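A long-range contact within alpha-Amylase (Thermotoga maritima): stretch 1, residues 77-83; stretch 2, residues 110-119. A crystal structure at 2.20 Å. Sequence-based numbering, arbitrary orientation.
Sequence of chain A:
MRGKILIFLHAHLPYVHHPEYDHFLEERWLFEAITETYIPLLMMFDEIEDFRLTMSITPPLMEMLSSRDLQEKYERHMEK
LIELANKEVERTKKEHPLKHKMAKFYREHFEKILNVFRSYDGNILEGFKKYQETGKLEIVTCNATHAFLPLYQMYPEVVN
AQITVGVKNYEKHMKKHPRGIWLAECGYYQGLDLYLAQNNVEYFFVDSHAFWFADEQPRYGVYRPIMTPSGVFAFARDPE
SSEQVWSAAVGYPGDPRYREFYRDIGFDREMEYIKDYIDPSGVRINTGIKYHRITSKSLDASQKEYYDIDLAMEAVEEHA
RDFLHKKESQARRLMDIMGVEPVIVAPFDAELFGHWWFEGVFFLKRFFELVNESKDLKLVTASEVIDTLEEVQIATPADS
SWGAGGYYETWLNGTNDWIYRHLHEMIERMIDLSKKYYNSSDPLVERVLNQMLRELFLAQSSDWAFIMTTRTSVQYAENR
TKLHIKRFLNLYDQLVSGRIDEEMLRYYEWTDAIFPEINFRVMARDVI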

ATOM      1  N   HIS A  77      28.993   6.860  12.672  1.00 75.55           N
ATOM      2  CA  HIS A  77      28.413   7.532  11.509  1.00 74.92           C
ATOM      3  C   HIS A  77      29.321   8.666  11.012  1.00 74.54           C
ATOM      4  O   HIS A  77      29.512   8.863   9.815  1.00 74.01           O
ATOM      5  CB  HIS A  77      27.025   8.059  11.848  1.00 74.98           C
ATOM      6  CG  HIS A  77      26.537   9.125  10.919  1.00 75.49           C
ATOM      7  ND1 HIS A  77      25.742   8.849   9.827  1.00 76.58           N
ATOM      8  CD2 HIS A  77      26.716  10.468  10.927  1.00 76.22           C
ATOM      9  CE1 HIS A  77      25.459   9.978   9.196  1.00 77.22           C
ATOM     10  NE2 HIS A  77      26.038  10.975   9.842  1.00 76.71           N
ATOM     11  N   MET A  78      29.898   9.408  11.939  1.00 74.44           N
ATOM     12  CA  MET A  78      30.755  10.518  11.548  1.00 74.75           C
ATOM     13  C   MET A  78      32.048  10.079  10.848  1.00 75.05           C
ATOM     14  O   MET A  78      32.535  10.765   9.934  1.00 74.72           O
ATOM     15  CB  MET A  78      31.014  11.447  12.738  1.00 74.29           C
ATOM     16  CG  MET A  78      29.837  12.383  13.011  1.00 73.56           C
ATOM     17  SD  MET A  78      29.219  13.269  11.521  1.00 72.14           S
ATOM     18  CE  MET A  78      30.493  14.521  11.305  1.00 69.89           C
ATOM     19  N   GLU A  79      32.576   8.929  11.270  1.00 75.68           N
ATOM     20  CA  GLU A  79      33.774   8.332  10.651  1.00 76.48           C
ATOM     21  C   GLU A  79      33.493   7.770   9.256  1.00 76.03           C
ATOM     22  O   GLU A  79      34.239   8.037   8.312  1.00 75.74           O
ATOM     23  CB  GLU A  79      34.382   7.272  11.562  1.00 76.69           C
ATOM     24  CG  GLU A  79      35.365   7.852  12.564  1.00 78.61           C
ATOM     25  CD  GLU A  79      35.413   7.038  13.850  1.00 82.95           C
ATOM     26  OE1 GLU A  79      36.052   7.507  14.830  1.00 83.50           O
ATOM     27  OE2 GLU A  79      34.804   5.930  13.883  1.00 84.27           O
ATOM     28  N   LYS A  80      32.404   7.014   9.134  1.00 76.02           N
ATOM     29  CA  LYS A  80      31.896   6.595   7.832  1.00 76.05           C
ATOM     30  C   LYS A  80      31.834   7.804   6.885  1.00 75.75           C
ATOM     31  O   LYS A  80      32.255   7.731   5.728  1.00 75.83           O
ATOM     32  CB  LYS A  80      30.512   5.969   8.009  1.00 76.49           C
ATOM     33  CG  LYS A  80      30.171   4.854   7.046  1.00 78.32           C
ATOM     34  CD  LYS A  80      29.406   3.749   7.791  1.00 82.22           C
ATOM     35  CE  LYS A  80      28.877   2.638   6.868  1.00 84.35           C
ATOM     36  NZ  LYS A  80      27.539   2.955   6.256  1.00 84.61           N
ATOM     37  N   LEU A  81      31.349   8.928   7.407  1.00 75.29           N
ATOM     38  CA  LEU A  81      31.188  10.139   6.627  1.00 74.84           C
ATOM     39  C   LEU A  81      32.509  10.837   6.285  1.00 74.88           C
ATOM     40  O   LEU A  81      32.661  11.309   5.161  1.00 74.28           O
ATOM     41  CB  LEU A  81      30.187  11.094   7.309  1.00 74.66           C
ATOM     42  CG  LEU A  81      29.797  12.414   6.633  1.00 74.53           C
ATOM     43  CD1 LEU A  81      29.159  12.217   5.233  1.00 72.38           C
ATOM     44  CD2 LEU A  81      28.901  13.267   7.542  1.00 74.44           C
ATOM     45  N   ILE A  82      33.446  10.919   7.236  1.00 75.56           N
ATOM     46  CA  ILE A  82      34.811  11.446   6.953  1.00 76.49           C
ATOM     47  C   ILE A  82      35.616  10.554   5.972  1.00 77.29           C
ATOM     48  O   ILE A  82      36.448  11.050   5.188  1.00 76.84           O
ATOM     49  CB  ILE A  82      35.660  11.628   8.229  1.00 76.68           C
ATOM     50  CG1 ILE A  82      35.065  12.719   9.128  1.00 76.76           C
ATOM     51  CG2 ILE A  82      37.138  11.941   7.860  1.00 76.16           C
ATOM     52  CD1 ILE A  82      35.569  12.691  10.590  1.00 76.38           C
ATOM     53  N   GLU A  83      35.370   9.243   6.045  1.00 78.06           N
ATOM     54  CA  GLU A  83      35.892   8.289   5.064  1.00 78.96           C
ATOM     55  C   GLU A  83      35.347   8.611   3.670  1.00 78.86           C
ATOM     56  O   GLU A  83      36.114   8.685   2.709  1.00 79.03           O
ATOM     57  CB  GLU A  83      35.548   6.855   5.473  1.00 79.18           C
ATOM     58  CG  GLU A  83      36.241   5.756   4.660  1.00 81.37           C
ATOM     59  CD  GLU A  83      35.468   4.436   4.706  1.00 83.22           C
ATOM     60  OE1 GLU A  83      35.886   3.527   5.453  1.00 84.20           O
ATOM     61  OE2 GLU A  83      34.420   4.323   4.028  1.00 82.99           O
ATOM     62  N   PHE A 110      33.612  18.191   8.633  1.00 74.90           N
ATOM     63  CA  PHE A 110      33.205  16.975   9.342  1.00 74.82           C
ATOM     64  C   PHE A 110      34.206  16.565  10.395  1.00 75.21           C
ATOM     65  O   PHE A 110      33.805  16.033  11.437  1.00 75.17           O
ATOM     66  CB  PHE A 110      32.960  15.800   8.403  1.00 74.21           C
ATOM     67  CG  PHE A 110      31.862  16.023   7.424  1.00 75.01           C
ATOM     68  CD1 PHE A 110      30.849  16.949   7.677  1.00 74.32           C
ATOM     69  CD2 PHE A 110      31.817  15.292   6.245  1.00 75.48           C
ATOM     70  CE1 PHE A 110      29.847  17.156   6.771  1.00 72.95           C
ATOM     71  CE2 PHE A 110      30.797  15.494   5.328  1.00 74.26           C
ATOM     72  CZ  PHE A 110      29.816  16.432   5.595  1.00 73.69           C
ATOM     73  N   GLU A 111      35.494  16.791  10.131  1.00 75.61           N
ATOM     74  CA  GLU A 111      36.520  16.465  11.119  1.00 77.02           C
ATOM     75  C   GLU A 111      36.327  17.347  12.342  1.00 76.43           C
ATOM     76  O   GLU A 111      36.244  16.844  13.467  1.00 76.47           O
ATOM     77  CB  GLU A 111      37.938  16.623  10.553  1.00 76.99           C
ATOM     78  CG  GLU A 111      38.504  15.366   9.887  1.00 78.68           C
ATOM     79  CD  GLU A 111      39.905  15.572   9.291  1.00 79.90           C
ATOM     80  OE1 GLU A 111      40.635  16.502   9.742  1.00 83.59           O
ATOM     81  OE2 GLU A 111      40.270  14.795   8.363  1.00 83.68           O
ATOM     82  N   LYS A 112      36.235  18.659  12.100  1.00 76.23           N
ATOM     83  CA  LYS A 112      35.919  19.658  13.125  1.00 76.06           C
ATOM     84  C   LYS A 112      34.719  19.291  14.002  1.00 75.43           C
ATOM     85  O   LYS A 112      34.794  19.370  15.231  1.00 75.34           O
ATOM     86  CB  LYS A 112      35.690  21.023  12.475  1.00 76.49           C
ATOM     87  CG  LYS A 112      36.806  22.032  12.702  1.00 78.36           C
ATOM     88  CD  LYS A 112      36.607  22.815  14.019  1.00 81.39           C
ATOM     89  CE  LYS A 112      37.043  22.004  15.280  1.00 82.25           C
ATOM     90  NZ  LYS A 112      36.741  22.703  16.585  1.00 80.26           N
ATOM     91  N   ILE A 113      33.626  18.886  13.355  1.00 74.64           N
ATOM     92  CA  ILE A 113      32.392  18.518  14.041  1.00 73.63           C
ATOM     93  C   ILE A 113      32.575  17.337  14.994  1.00 73.70           C
ATOM     94  O   ILE A 113      32.227  17.436  16.169  1.00 73.30           O
ATOM     95  CB  ILE A 113      31.232  18.312  13.025  1.00 73.27           C
ATOM     96  CG1 ILE A 113      30.680  19.681  12.625  1.00 72.22           C
ATOM     97  CG2 ILE A 113      30.109  17.412  13.583  1.00 72.56           C
ATOM     98  CD1 ILE A 113      30.046  19.686  11.291  1.00 71.27           C
ATOM     99  N   LEU A 114      33.144  16.241  14.491  1.00 74.02           N
ATOM    100  CA  LEU A 114      33.356  15.019  15.288  1.00 74.13           C
ATOM    101  C   LEU A 114      34.309  15.287  16.444  1.00 74.50           C
ATOM    102  O   LEU A 114      34.195  14.666  17.506  1.00 74.20           O
ATOM    103  CB  LEU A 114      33.925  13.895  14.420  1.00 73.94           C
ATOM    104  CG  LEU A 114      33.523  12.437  14.648  1.00 72.71           C
ATOM    105  CD1 LEU A 114      34.562  11.524  13.997  1.00 72.95           C
ATOM    106  CD2 LEU A 114      33.302  12.044  16.107  1.00 71.06           C
ATOM    107  N   ASN A 115      35.227  16.226  16.213  1.00 75.17           N
ATOM    108  CA  ASN A 115      36.176  16.709  17.204  1.00 75.73           C
ATOM    109  C   ASN A 115      35.545  17.510  18.328  1.00 75.29           C
ATOM    110  O   ASN A 115      35.975  17.395  19.480  1.00 75.32           O
ATOM    111  CB  ASN A 115      37.198  17.599  16.533  1.00 76.97           C
ATOM    112  CG  ASN A 115      38.586  17.308  16.998  1.00 80.06           C
ATOM    113  OD1 ASN A 115      39.253  16.420  16.449  1.00 83.49           O
ATOM    114  ND2 ASN A 115      39.042  18.036  18.023  1.00 81.75           N
ATOM    115  N   VAL A 116      34.560  18.347  17.994  1.00 74.32           N
ATOM    116  CA  VAL A 116      33.767  19.038  19.014  1.00 73.44           C
ATOM    117  C   VAL A 116      32.994  18.013  19.832  1.00 73.28           C
ATOM    118  O   VAL A 116      32.943  18.093  21.048  1.00 73.40           O
ATOM    119  CB  VAL A 116      32.803  20.089  18.404  1.00 73.39           C
ATOM    120  CG1 VAL A 116      31.764  20.560  19.428  1.00 72.46           C
ATOM    121  CG2 VAL A 116      33.589  21.280  17.838  1.00 72.68           C
ATOM    122  N   PHE A 117      32.403  17.042  19.148  1.00 73.47           N
ATOM    123  CA  PHE A 117      31.654  15.978  19.790  1.00 73.75           C
ATOM    124  C   PHE A 117      32.519  15.232  20.802  1.00 74.82           C
ATOM    125  O   PHE A 117      32.038  14.840  21.870  1.00 74.73           O
ATOM    126  CB  PHE A 117      31.137  15.022  18.730  1.00 73.28           C
ATOM    127  CG  PHE A 117      30.218  13.967  19.253  1.00 72.40           C
ATOM    128  CD1 PHE A 117      30.684  12.685  19.501  1.00 71.78           C
ATOM    129  CD2 PHE A 117      28.874  14.239  19.455  1.00 71.53           C
ATOM    130  CE1 PHE A 117      29.827  11.692  19.962  1.00 71.72           C
ATOM    131  CE2 PHE A 117      28.014  13.251  19.920  1.00 71.47           C
ATOM    132  CZ  PHE A 117      28.494  11.977  20.175  1.00 71.63           C
ATOM    133  N   ARG A 118      33.795  15.055  20.451  1.00 75.79           N
ATOM    134  CA  ARG A 118      34.776  14.404  21.313  1.00 76.94           C
ATOM    135  C   ARG A 118      35.199  15.305  22.470  1.00 76.85           C
ATOM    136  O   ARG A 118      35.271  14.825  23.593  1.00 77.62           O
ATOM    137  CB  ARG A 118      35.989  13.917  20.509  1.00 76.98           C
ATOM    138  CG  ARG A 118      35.668  12.753  19.563  1.00 77.71           C
ATOM    139  CD  ARG A 118      36.935  12.106  19.017  1.00 78.56           C
ATOM    140  NE  ARG A 118      36.701  11.318  17.805  1.00 81.96           N
ATOM    141  CZ  ARG A 118      36.075  10.141  17.776  1.00 82.66           C
ATOM    142  NH1 ARG A 118      35.918   9.494  16.627  1.00 82.44           N
ATOM    143  NH2 ARG A 118      35.604   9.612  18.892  1.00 83.20           N
ATOM    144  N   SER A 119      35.443  16.595  22.213  1.00 76.55           N
ATOM    145  CA  SER A 119      35.646  17.594  23.280  1.00 76.48           C
ATOM    146  C   SER A 119      34.699  17.452  24.478  1.00 76.31           C
ATOM    147  O   SER A 119      35.052  17.844  25.595  1.00 77.14           O
ATOM    148  CB  SER A 119      35.452  19.012  22.749  1.00 76.68           C
ATOM    149  OG  SER A 119      36.103  19.193  21.518  1.00 78.36           O
TER

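How do the two backbones lie against each other? Both stretches are helical, and they run nearly antiparallel, at 161° between their N-to-C directions, with axes 10.0 Å apart at closest approach. Because the directions oppose, the register runs backwards: Met-78 CA lies 6.4 Å from Leu-114 CA, and one turn on, Ile-82 CA lies 6.2 Å from Phe-110 CA.

What fills the space between them? Apolar side chains do. Met-78 points toward the partner helix, its CB 3.3 Å from Leu-114 CG, a tight contact, while its CE reaches Ile-113 CG2 at 3.7 Å. Ile-82 leaves its backbone sideways, but its end comes nearer: CD1 sits 3.7 Å from Leu-114 CD1, and CG1 lies 3.8 Å from Phe-110 CB.

How is the Phe-110 ring engaged? Leu-81 covers one face, its CD2 3.7 Å from the ring centroid and only 11° off the normal. This is CH-pi geometry, in which a weakly polarised methyl meets the pi cloud.

Where does charge enter? At the exposed margin, Glu-79 OE1 and Arg-118 NH1 form a salt bridge at 2.7 Å. The carboxylate oxygen approaches the guanidinium at its edge, near its plane, so opposite charges link the helices beside the apolar seam.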